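PDB 5K5D: ParB domain protein nuclease from Sulfolobus solfataricus, which probably acts in archaeal DNA segregation as a Pnob8-like ParB, and may have nuclease activity. Local coordinates for residues 59-64 and 99-104; 82-87 and 91-96; 225-230 and 259-264; 206-211 and 247-252. The protein carries 4 engineered substitutions. All blocks are in the same frame, centred on the assembly; numbering follows the deposited sequence.

Contact 1: 59-64 and 99-104. With CIT (citric acid), chain E.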
# COMPACT_ATOMS: atom_id res chain seq x y z
N LEU B 59 -11.79 -9.37 -13.00
CA LEU B 59 -11.86 -8.01 -12.51
C LEU B 59 -10.55 -7.63 -11.81
O LEU B 59 -10.08 -8.34 -10.92
CB LEU B 59 -13.02 -7.88 -11.52
CG LEU B 59 -13.91 -6.63 -11.58
CD1 LEU B 59 -14.21 -6.12 -10.18
CD2 LEU B 59 -13.28 -5.54 -12.43
N ILE B 60 -9.97 -6.52 -12.23
CA ILE B 60 -8.72 -6.06 -11.63
C ILE B 60 -9.00 -4.91 -10.69
O ILE B 60 -8.56 -4.90 -9.54
CB ILE B 60 -7.71 -5.62 -12.70
CG1 ILE B 60 -7.24 -6.83 -13.51
CG2 ILE B 60 -6.53 -4.90 -12.07
CD1 ILE B 60 -6.27 -6.47 -14.61
N ASP B 61 -9.76 -3.94 -11.19
CA ASP B 61 -10.12 -2.76 -10.43
C ASP B 61 -11.60 -2.43 -10.61
O ASP B 61 -12.10 -2.39 -11.74
CB ASP B 61 -9.29 -1.57 -10.90
CG ASP B 61 -9.49 -0.36 -10.03
OD1 ASP B 61 -9.33 -0.49 -8.80
OD2 ASP B 61 -9.83 0.71 -10.57
N GLY B 62 -12.29 -2.20 -9.50
CA GLY B 62 -13.67 -1.75 -9.56
C GLY B 62 -14.64 -2.67 -8.83
O GLY B 62 -15.78 -2.83 -9.25
N TYR B 63 -14.18 -3.26 -7.73
CA TYR B 63 -14.98 -4.25 -7.02
C TYR B 63 -16.19 -3.65 -6.30
O TYR B 63 -17.27 -4.22 -6.32
CB TYR B 63 -14.10 -5.06 -6.06
CG TYR B 63 -13.32 -6.13 -6.78
CD1 TYR B 63 -12.08 -5.85 -7.36
CD2 TYR B 63 -13.82 -7.41 -6.91
CE1 TYR B 63 -11.37 -6.82 -8.04
CE2 TYR B 63 -13.12 -8.39 -7.58
CZ TYR B 63 -11.90 -8.09 -8.15
OH TYR B 63 -11.20 -9.07 -8.81
N THR B 64 -16.00 -2.51 -5.67
CA THR B 64 -17.12 -1.84 -5.03
C THR B 64 -18.13 -1.40 -6.10
O THR B 64 -19.31 -1.75 -6.02
CB THR B 64 -16.67 -0.65 -4.17
OG1 THR B 64 -15.84 -1.14 -3.10
CG2 THR B 64 -17.86 0.08 -3.58
N THR B 99 -2.22 2.40 -10.29
CA THR B 99 -2.46 3.54 -11.16
C THR B 99 -3.83 4.14 -10.90
O THR B 99 -3.97 5.36 -10.87
CB THR B 99 -2.35 3.16 -12.65
OG1 THR B 99 -0.98 2.95 -12.99
CG2 THR B 99 -2.91 4.27 -13.51
N PHE B 100 -4.83 3.28 -10.71
CA PHE B 100 -6.19 3.75 -10.55
C PHE B 100 -6.61 4.00 -9.11
O PHE B 100 -7.77 4.30 -8.85
CB PHE B 100 -7.18 2.80 -11.24
CG PHE B 100 -7.08 2.83 -12.73
CD1 PHE B 100 -6.57 1.75 -13.44
CD2 PHE B 100 -7.48 3.96 -13.44
CE1 PHE B 100 -6.47 1.79 -14.82
CE2 PHE B 100 -7.39 4.01 -14.82
CZ PHE B 100 -6.88 2.92 -15.51
N ASN B 101 -5.67 3.88 -8.18
CA ASN B 101 -6.01 4.08 -6.77
C ASN B 101 -5.05 4.97 -5.97
O ASN B 101 -5.48 5.69 -5.07
CB ASN B 101 -6.20 2.73 -6.07
CG ASN B 101 -7.43 2.00 -6.56
OD1 ASN B 101 -8.54 2.24 -6.08
ND2 ASN B 101 -7.25 1.10 -7.52
N GLY B 102 -3.77 4.93 -6.31
CA GLY B 102 -2.77 5.71 -5.59
C GLY B 102 -3.01 7.21 -5.57
O GLY B 102 -2.69 7.87 -4.58
N VAL B 103 -3.55 7.74 -6.66
CA VAL B 103 -3.83 9.18 -6.76
C VAL B 103 -5.21 9.53 -6.21
O VAL B 103 -5.51 10.70 -5.97
CB VAL B 103 -3.72 9.66 -8.23
CG1 VAL B 103 -4.17 11.11 -8.36
CG2 VAL B 103 -2.30 9.50 -8.74
N ARG B 104 -6.05 8.52 -6.01
CA ARG B 104 -7.44 8.71 -5.60
C ARG B 104 -7.58 9.55 -4.33
O ARG B 104 -6.87 9.35 -3.34
CB ARG B 104 -8.14 7.36 -5.44
CG ARG B 104 -9.65 7.42 -5.56
CD ARG B 104 -10.19 6.16 -6.22
NE ARG B 104 -9.98 4.98 -5.41
CZ ARG B 104 -10.90 4.43 -4.63
NH1 ARG B 104 -12.11 4.96 -4.56
NH2 ARG B 104 -10.62 3.35 -3.91
C1 CIT E . -12.91 1.19 -3.80
O1 CIT E . -14.12 0.91 -3.73
O2 CIT E . -12.29 1.50 -2.76
C2 CIT E . -12.19 1.16 -5.13
C3 CIT E . -12.61 -0.00 -6.02
O7 CIT E . -13.01 -1.14 -5.21
C4 CIT E . -11.47 -0.34 -6.96
C5 CIT E . -10.80 -1.65 -6.61
O3 CIT E . -9.77 -1.66 -5.89
O4 CIT E . -11.27 -2.72 -7.06
C6 CIT E . -13.76 0.43 -6.91
O5 CIT E . -14.76 -0.31 -7.09
O6 CIT E . -13.71 1.53 -7.49
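Asn101 and Asp61 reach toward each other from facing sides, and the amide N-H meets a carboxylate oxygen. Asn101 ND2 donates to Asp61 OD1 at 2.9 Å, and the bond is almost straight, 171°. The two flat groups stand nearly upright to each other, their planes 84° apart. OD1 also lies too close to the citrate in the model, so its exact place is doubtful. Asp61 carries CG anti to the backbone N (chi1 -172°), which sends the carboxylate across to the loop after helix 90-99. Its other oxygen, OD2, rests 3.4 Å from Phe100 CB and forms a salt bridge with Arg65. Asn101 ND2 is shared too, with Ile97 O. Strand 59-61 and the start of helix 63-71 belong to the ParB-like N-terminal domain. Ile60 and Asp61 form a classic beta bulge opposite Ile52. Gly62 stands at the N-cap position of helix 63-71; its backbone angles would drive a CB into Asp61 O. With an alanine at Asp61, Arg65 is likely to lose its carboxylate mate and Asn101 ND2 one of its acceptors. The citrate, probably from the crystallisation liquor, sits at this helix start. Gly62 N donates to citrate O4 at 2.7 Å. Tyr63 N donates to citrate O4 at 3.0 Å. Thr64 OG1 holds citrate O1 at 2.7 Å. Arg104 bends at chi2 and chi3, and citrate O2 lies in its guanidinium plane, at the edge, 2.7 Å from Arg104 NH2.

Contact 2: 82-87 and 91-96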
# COMPACT_ATOMS: atom_id res chain seq x y z
N TYR B 82 -7.90 -5.52 -20.88
CA TYR B 82 -6.48 -5.47 -21.20
C TYR B 82 -6.02 -6.80 -21.75
O TYR B 82 -6.54 -7.86 -21.39
CB TYR B 82 -5.68 -5.10 -19.96
CG TYR B 82 -5.75 -3.64 -19.63
CD1 TYR B 82 -6.90 -3.08 -19.09
CD2 TYR B 82 -4.66 -2.81 -19.85
CE1 TYR B 82 -6.97 -1.73 -18.79
CE2 TYR B 82 -4.72 -1.46 -19.55
CZ TYR B 82 -5.88 -0.93 -19.02
OH TYR B 82 -5.93 0.41 -18.73
N ASP B 83 -5.03 -6.75 -22.64
CA ASP B 83 -4.58 -7.94 -23.34
C ASP B 83 -3.47 -8.68 -22.59
O ASP B 83 -2.37 -8.85 -23.10
CB ASP B 83 -4.12 -7.59 -24.74
CG ASP B 83 -3.74 -8.81 -25.55
OD1 ASP B 83 -4.41 -9.85 -25.38
OD2 ASP B 83 -2.77 -8.74 -26.33
N PHE B 84 -3.77 -9.10 -21.37
CA PHE B 84 -2.82 -9.89 -20.61
C PHE B 84 -3.56 -10.77 -19.62
O PHE B 84 -4.69 -10.47 -19.24
CB PHE B 84 -1.81 -9.00 -19.89
CG PHE B 84 -2.35 -8.34 -18.66
CD1 PHE B 84 -3.00 -7.11 -18.73
CD2 PHE B 84 -2.20 -8.94 -17.42
CE1 PHE B 84 -3.49 -6.50 -17.60
CE2 PHE B 84 -2.69 -8.33 -16.28
CZ PHE B 84 -3.34 -7.11 -16.37
N ASP B 85 -2.92 -11.86 -19.21
CA ASP B 85 -3.50 -12.79 -18.26
C ASP B 85 -3.01 -12.43 -16.87
O ASP B 85 -1.84 -12.61 -16.55
CB ASP B 85 -3.11 -14.22 -18.62
CG ASP B 85 -3.89 -15.26 -17.85
OD1 ASP B 85 -4.24 -15.00 -16.68
OD2 ASP B 85 -4.16 -16.33 -18.43
N SER B 86 -3.91 -11.90 -16.05
CA SER B 86 -3.56 -11.45 -14.71
C SER B 86 -3.06 -12.60 -13.84
O SER B 86 -2.34 -12.38 -12.86
CB SER B 86 -4.76 -10.79 -14.03
OG SER B 86 -5.76 -11.74 -13.73
N GLN B 87 -3.45 -13.82 -14.20
CA GLN B 87 -3.05 -15.00 -13.43
C GLN B 87 -1.62 -15.42 -13.76
O GLN B 87 -1.04 -16.25 -13.07
CB GLN B 87 -4.01 -16.16 -13.67
CG GLN B 87 -5.42 -15.91 -13.15
CD GLN B 87 -5.47 -15.71 -11.65
OE1 GLN B 87 -5.94 -14.67 -11.17
NE2 GLN B 87 -4.99 -16.69 -10.89
N ASP B 91 2.05 -8.87 -12.09
CA ASP B 91 2.72 -7.58 -11.98
C ASP B 91 1.95 -6.49 -12.72
O ASP B 91 1.90 -5.35 -12.28
CB ASP B 91 4.18 -7.66 -12.45
CG ASP B 91 4.32 -8.21 -13.86
OD1 ASP B 91 3.72 -9.27 -14.15
OD2 ASP B 91 5.03 -7.59 -14.68
N LYS B 92 1.35 -6.86 -13.85
CA LYS B 92 0.58 -5.91 -14.64
C LYS B 92 -0.73 -5.52 -13.95
O LYS B 92 -1.13 -4.36 -13.97
CB LYS B 92 0.31 -6.46 -16.04
CG LYS B 92 1.53 -6.46 -16.95
CD LYS B 92 1.19 -7.03 -18.31
CE LYS B 92 2.31 -6.79 -19.31
NZ LYS B 92 3.59 -7.41 -18.88
N ALA B 93 -1.39 -6.49 -13.32
CA ALA B 93 -2.61 -6.21 -12.57
C ALA B 93 -2.29 -5.31 -11.39
O ALA B 93 -3.00 -4.36 -11.10
CB ALA B 93 -3.27 -7.50 -12.10
N TYR B 94 -1.19 -5.63 -10.71
CA TYR B 94 -0.69 -4.83 -9.61
C TYR B 94 -0.48 -3.37 -10.01
O TYR B 94 -0.81 -2.46 -9.25
CB TYR B 94 0.62 -5.41 -9.09
CG TYR B 94 0.46 -6.76 -8.43
CD1 TYR B 94 1.43 -7.75 -8.56
CD2 TYR B 94 -0.68 -7.05 -7.68
CE1 TYR B 94 1.27 -8.98 -7.96
CE2 TYR B 94 -0.84 -8.28 -7.08
CZ TYR B 94 0.13 -9.24 -7.22
OH TYR B 94 -0.04 -10.46 -6.62
N GLU B 95 0.06 -3.15 -11.20
CA GLU B 95 0.36 -1.79 -11.65
C GLU B 95 -0.91 -1.01 -11.93
O GLU B 95 -1.02 0.16 -11.58
CB GLU B 95 1.29 -1.82 -12.86
CG GLU B 95 2.71 -2.21 -12.50
CD GLU B 95 3.47 -2.88 -13.63
OE1 GLU B 95 3.14 -2.62 -14.81
OE2 GLU B 95 4.39 -3.67 -13.33
N LEU B 96 -1.88 -1.68 -12.56
CA LEU B 96 -3.17 -1.06 -12.83
C LEU B 96 -3.87 -0.64 -11.55
O LEU B 96 -4.38 0.47 -11.45
CB LEU B 96 -4.05 -2.01 -13.65
CG LEU B 96 -3.57 -2.19 -15.08
CD1 LEU B 96 -4.44 -3.20 -15.83
CD2 LEU B 96 -3.56 -0.84 -15.80
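Gln87 N donates to Asp85 OD1 at 2.9 Å, and this Asx turn brackets Ser86, whose CB lies against Ala93 CB. The oxygen is met on its anti side, 22° out of the carboxylate plane. The turn lies in a strand-to-helix link of the ParB-like N-terminal domain, from strand 76-82 to helix 90-99, and the residues ahead of it lie against the helix. Phe84 buries more surface here than any other residue. Its CG sits between the backbone N and the carbonyl carbon (chi1 77°), and the ring reaches toward Lys92 and Leu96 of helix 90-99. Lys92 CB lies over one face of this ring, 3.7 Å from its centroid and set toward the rim. Lys92 CD runs on past Phe84 CG at 3.8 Å. Leu96 CD1 comes to the ring edge, 3.9 Å from Phe84 CE1. The same methyl stands over the centre of the Tyr82 ring, also 3.9 Å from the centroid and only 3° off the normal. Leu96 CD2 is 4.0 Å from Tyr82 CZ. Without the Phe84 ring, as with an alanine here, the Lys92 methylenes would probably lose the face they lie on and Leu96 CD1 an edge contact. The polar ends are served outside the contact: Ser86 OG pairs with Asp54, and Lys92 NZ forms a salt bridge with Glu89. The two segments are therefore joined by CH-pi and apolar packing, with no direct polar bond.

Contact 3: 225-230 and 259-264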
# COMPACT_ATOMS: atom_id res chain seq x y z
N TYR B 225 11.68 6.85 14.58
CA TYR B 225 12.75 5.96 14.14
C TYR B 225 14.13 6.57 14.39
O TYR B 225 14.92 6.04 15.17
CB TYR B 225 12.60 5.61 12.65
CG TYR B 225 13.78 4.87 12.08
CD1 TYR B 225 13.99 3.53 12.38
CD2 TYR B 225 14.69 5.50 11.25
CE1 TYR B 225 15.08 2.84 11.86
CE2 TYR B 225 15.79 4.82 10.72
CZ TYR B 225 15.97 3.49 11.04
OH TYR B 225 17.04 2.80 10.52
N THR B 226 14.41 7.68 13.72
CA THR B 226 15.70 8.34 13.83
C THR B 226 16.02 8.70 15.29
O THR B 226 17.17 8.61 15.72
CB THR B 226 15.75 9.60 12.96
OG1 THR B 226 14.62 10.43 13.25
CG2 THR B 226 15.71 9.21 11.49
N ARG B 227 14.99 9.09 16.03
CA ARG B 227 15.14 9.41 17.44
C ARG B 227 15.62 8.20 18.24
O ARG B 227 16.71 8.20 18.80
CB ARG B 227 13.82 9.93 18.00
CG ARG B 227 13.71 9.91 19.52
CD ARG B 227 14.67 10.90 20.16
NE ARG B 227 14.44 11.01 21.60
CZ ARG B 227 15.09 11.85 22.39
NH1 ARG B 227 16.02 12.65 21.89
NH2 ARG B 227 14.82 11.88 23.69
N VAL B 228 14.79 7.16 18.26
CA VAL B 228 15.08 5.96 19.05
C VAL B 228 16.36 5.25 18.62
O VAL B 228 16.94 4.49 19.41
CB VAL B 228 13.88 4.98 19.01
CG1 VAL B 228 14.22 3.71 19.74
CG2 VAL B 228 12.66 5.63 19.64
N LYS B 229 16.82 5.49 17.40
CA LYS B 229 18.04 4.85 16.92
C LYS B 229 19.28 5.65 17.29
O LYS B 229 20.40 5.14 17.24
CB LYS B 229 17.98 4.62 15.40
CG LYS B 229 18.30 5.84 14.56
CD LYS B 229 18.08 5.56 13.09
CE LYS B 229 18.52 6.74 12.22
NZ LYS B 229 20.00 6.91 12.23
N ASP B 230 19.08 6.91 17.66
CA ASP B 230 20.18 7.73 18.16
C ASP B 230 20.41 7.42 19.63
O ASP B 230 21.54 7.39 20.10
CB ASP B 230 19.88 9.22 17.96
CG ASP B 230 19.83 9.61 16.49
OD1 ASP B 230 20.31 8.83 15.64
OD2 ASP B 230 19.32 10.71 16.19
N LEU B 259 10.03 11.64 22.04
CA LEU B 259 10.66 12.69 21.25
C LEU B 259 11.21 13.86 22.07
O LEU B 259 12.38 14.20 21.95
CB LEU B 259 9.70 13.21 20.17
CG LEU B 259 9.24 12.15 19.16
CD1 LEU B 259 8.46 12.78 18.01
CD2 LEU B 259 10.44 11.38 18.64
N ASN B 260 10.36 14.47 22.90
CA ASN B 260 10.79 15.57 23.75
C ASN B 260 11.81 15.11 24.79
O ASN B 260 11.54 14.21 25.59
CB ASN B 260 9.59 16.23 24.44
CG ASN B 260 9.95 17.56 25.09
OD1 ASN B 260 11.08 17.78 25.54
ND2 ASN B 260 8.97 18.46 25.16
N ASP B 261 12.98 15.74 24.77
CA ASP B 261 14.09 15.35 25.64
C ASP B 261 13.83 15.54 27.13
O ASP B 261 14.49 14.91 27.95
CB ASP B 261 15.35 16.11 25.24
CG ASP B 261 16.13 15.41 24.17
OD1 ASP B 261 16.34 14.18 24.30
OD2 ASP B 261 16.53 16.08 23.19
N GLU B 262 12.90 16.42 27.48
CA GLU B 262 12.64 16.65 28.89
C GLU B 262 11.88 15.49 29.52
O GLU B 262 11.44 15.56 30.67
CB GLU B 262 11.89 17.97 29.12
CG GLU B 262 10.42 17.95 28.71
CD GLU B 262 9.59 18.98 29.46
OE1 GLU B 262 8.81 19.70 28.81
OE2 GLU B 262 9.71 19.06 30.70
N TYR B 263 11.73 14.40 28.77
CA TYR B 263 11.07 13.21 29.29
C TYR B 263 11.96 11.97 29.18
O TYR B 263 11.46 10.85 29.18
CB TYR B 263 9.74 12.98 28.59
CG TYR B 263 8.83 14.19 28.62
CD1 TYR B 263 8.72 15.03 27.53
CD2 TYR B 263 8.08 14.49 29.75
CE1 TYR B 263 7.90 16.14 27.55
CE2 TYR B 263 7.26 15.60 29.79
CZ TYR B 263 7.17 16.42 28.69
OH TYR B 263 6.35 17.52 28.72
N ARG B 264 13.27 12.19 29.10
CA ARG B 264 14.22 11.09 29.01
C ARG B 264 14.07 10.07 30.13
O ARG B 264 14.03 8.87 29.89
CB ARG B 264 15.65 11.62 29.00
CG ARG B 264 16.12 12.15 27.66
CD ARG B 264 17.61 12.43 27.68
NE ARG B 264 18.14 12.70 26.35
CZ ARG B 264 19.43 12.87 26.09
NH1 ARG B 264 20.33 12.79 27.07
NH2 ARG B 264 19.83 13.11 24.85
O HOH W 1 12.87 11.73 25.68
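Arg227 and Leu259 bring the backbones closest, with 6.7 Å between Arg227 CA and Leu259 CA, where helix 252-259 ends and the chain turns through 3-10 residues 261-262. Arg227 carries the contact. Its CG is anti to the backbone N (chi1 163°), and after a bend at chi2 the chain runs out straight to the guanidinium. Leu259 CD2 packs beside the aliphatic part, 3.7 Å from Arg227 CG. Further out, Leu259 O lies over the centre of one guanidinium face, 3.6 Å from Arg227 CZ. The group ends in a salt bridge, forked onto a single oxygen: NH1 and NH2 of Arg227 reach Asp261 OD1 at 2.9 and 2.8 Å. That oxygen lies in the guanidinium plane, but the nitrogens approach it from above the carboxylate plane. Arg264 NE is a third donor to Asp261 OD1, at 3.1 Å, tilted 25° from its own guanidinium plane, and completes a salt-bridge network of the three residues. The shared carboxylate oxygen probably offsets the closeness of the two arginines. One water accepts weakly from Arg227 NH2 and donates to Asn260 O at 2.8 Å. Arg227 NE is bonded to Ile258 O, so the guanidinium is held at both ends. An Asx turn, Glu262 N to Asn260 OD1, shapes the neighbouring backbone. The contact lies at the surface, tying helix 218-230 to the link between helices 252-259 and 264-271.

Contact 4: 206-211 and 247-252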
# COMPACT_ATOMS: atom_id res chain seq x y z
N LEU B 206 6.40 0.50 10.76
CA LEU B 206 5.63 0.93 9.60
C LEU B 206 4.17 0.52 9.76
O LEU B 206 3.27 1.26 9.37
CB LEU B 206 6.21 0.33 8.32
CG LEU B 206 6.26 1.23 7.08
CD1 LEU B 206 6.37 0.39 5.82
CD2 LEU B 206 5.06 2.17 6.99
N LYS B 207 3.95 -0.66 10.33
CA LYS B 207 2.60 -1.19 10.53
C LYS B 207 1.68 -0.21 11.25
O LYS B 207 0.46 -0.25 11.07
CB LYS B 207 2.63 -2.52 11.29
CG LYS B 207 3.00 -3.74 10.45
CD LYS B 207 2.65 -5.03 11.20
CE LYS B 207 3.07 -6.28 10.45
NZ LYS B 207 4.55 -6.42 10.40
N TYR B 208 2.26 0.66 12.08
CA TYR B 208 1.47 1.66 12.81
C TYR B 208 0.92 2.71 11.85
O TYR B 208 -0.19 3.21 12.04
CB TYR B 208 2.32 2.33 13.90
CG TYR B 208 2.50 1.49 15.15
CD1 TYR B 208 3.72 0.92 15.46
CD2 TYR B 208 1.44 1.29 16.03
CE1 TYR B 208 3.89 0.17 16.61
CE2 TYR B 208 1.60 0.53 17.18
CZ TYR B 208 2.83 -0.02 17.46
OH TYR B 208 2.99 -0.77 18.60
N VAL B 209 1.70 3.03 10.83
CA VAL B 209 1.27 3.96 9.79
C VAL B 209 0.27 3.30 8.86
O VAL B 209 -0.59 3.96 8.27
CB VAL B 209 2.46 4.43 8.94
CG1 VAL B 209 1.98 5.35 7.82
CG2 VAL B 209 3.51 5.12 9.80
N THR B 210 0.40 1.99 8.72
CA THR B 210 -0.41 1.22 7.78
C THR B 210 -1.71 0.76 8.42
O THR B 210 -2.75 0.69 7.76
CB THR B 210 0.37 -0.01 7.29
OG1 THR B 210 1.37 0.42 6.36
CG2 THR B 210 -0.56 -1.00 6.60
N ASP B 211 -1.66 0.46 9.71
CA ASP B 211 -2.81 -0.04 10.43
C ASP B 211 -3.97 0.95 10.40
O ASP B 211 -3.83 2.11 10.81
CB ASP B 211 -2.44 -0.37 11.88
CG ASP B 211 -3.44 -1.29 12.54
OD1 ASP B 211 -4.60 -1.31 12.09
OD2 ASP B 211 -3.06 -1.99 13.50
N PRO B 247 0.52 2.56 23.18
CA PRO B 247 0.17 3.91 23.64
C PRO B 247 1.31 4.90 23.44
O PRO B 247 1.08 6.08 23.16
CB PRO B 247 -0.11 3.70 25.13
CG PRO B 247 0.64 2.48 25.50
CD PRO B 247 0.62 1.60 24.29
N LEU B 248 2.54 4.41 23.58
CA LEU B 248 3.72 5.25 23.43
C LEU B 248 3.88 5.77 22.00
O LEU B 248 4.53 6.79 21.78
CB LEU B 248 4.97 4.45 23.82
CG LEU B 248 6.18 5.25 24.30
CD1 LEU B 248 5.89 5.86 25.66
CD2 LEU B 248 7.41 4.36 24.36
N ILE B 249 3.28 5.07 21.04
CA ILE B 249 3.49 5.39 19.63
C ILE B 249 2.25 5.94 18.94
O ILE B 249 2.33 6.90 18.17
CB ILE B 249 3.99 4.15 18.85
CG1 ILE B 249 5.38 3.74 19.35
CG2 ILE B 249 4.04 4.44 17.36
CD1 ILE B 249 5.90 2.47 18.71
N THR B 250 1.10 5.33 19.22
CA THR B 250 -0.12 5.68 18.51
C THR B 250 -0.77 6.92 19.08
O THR B 250 -1.77 7.41 18.56
CB THR B 250 -1.13 4.54 18.58
OG1 THR B 250 -1.63 4.42 19.92
CG2 THR B 250 -0.46 3.24 18.16
N THR B 251 -0.20 7.43 20.16
CA THR B 251 -0.73 8.62 20.80
C THR B 251 0.28 9.76 20.76
O THR B 251 1.49 9.53 20.81
CB THR B 251 -1.14 8.34 22.26
OG1 THR B 251 -2.13 7.30 22.29
CG2 THR B 251 -1.71 9.59 22.90
N ARG B 252 -0.23 10.98 20.64
CA ARG B 252 0.61 12.16 20.72
C ARG B 252 1.25 12.27 22.10
O ARG B 252 2.41 12.66 22.23
CB ARG B 252 -0.21 13.42 20.42
CG ARG B 252 0.61 14.70 20.48
CD ARG B 252 -0.26 15.94 20.26
NE ARG B 252 0.54 17.16 20.29
CZ ARG B 252 0.87 17.80 21.41
NH1 ARG B 252 1.61 18.90 21.34
NH2 ARG B 252 0.46 17.34 22.58
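Ile249 and Thr250 pack against Tyr208, joining the last turn of helix 242-250 to the end of helix 203-210. It is helix-to-helix packing within the all-helical C-terminal part of the chain. In 247-252 the helix is kinked at Pro247, whose N has no bond to the turn before. Two residues on, Ile249 points at the tyrosine. With its CG2 anti to the backbone N, that methyl comes over one face of the Tyr208 ring, 4.1 Å from the centroid and 16° off the normal, displaced toward the rim. The other branch bears on the same ring: Ile249 CD1 is 3.7 Å from Tyr208 CE1. The two side chains cross at about a right angle. Ile249 also touches Ile224, so helix 218-230 takes part in the same packing. The tyrosine is fixed at its polar end by a bond from OH to Asp246 OD1. Thr250 follows, and presents its methyl to the tyrosine. Its OG1 takes the position between the backbone N and the carbonyl carbon (chi1 70°), where it bonds to Asp246 O one turn back. The hydroxyl is thus kept for the helix and CG2 is left for the ring. Obliquely to that ring, Thr250 CG2 lies 3.5 Å from both Tyr208 CD2 and Tyr208 CE2.

Contacts 1 and 2 belong to one core. Contact 2 is nested in the loop that contact 1 closes, and their centres are 13 Å apart. Ile60 bridges them: its CD1 lies 3.5 Å from Phe84 CZ and 3.9 Å from Leu96 CD1. The packing against helix 90-99 therefore backs the strand that leads into the citrate site of contact 1. Contacts 3 and 4 lie on the other side of the chain's centre, in helices. Their segments alternate along the chain, and their centres are 16 Å apart without touching. Neither touches contact 1, where the citrate is bound: nearest atoms are about 13 Å away for contact 4 and about 23 Å for contact 3.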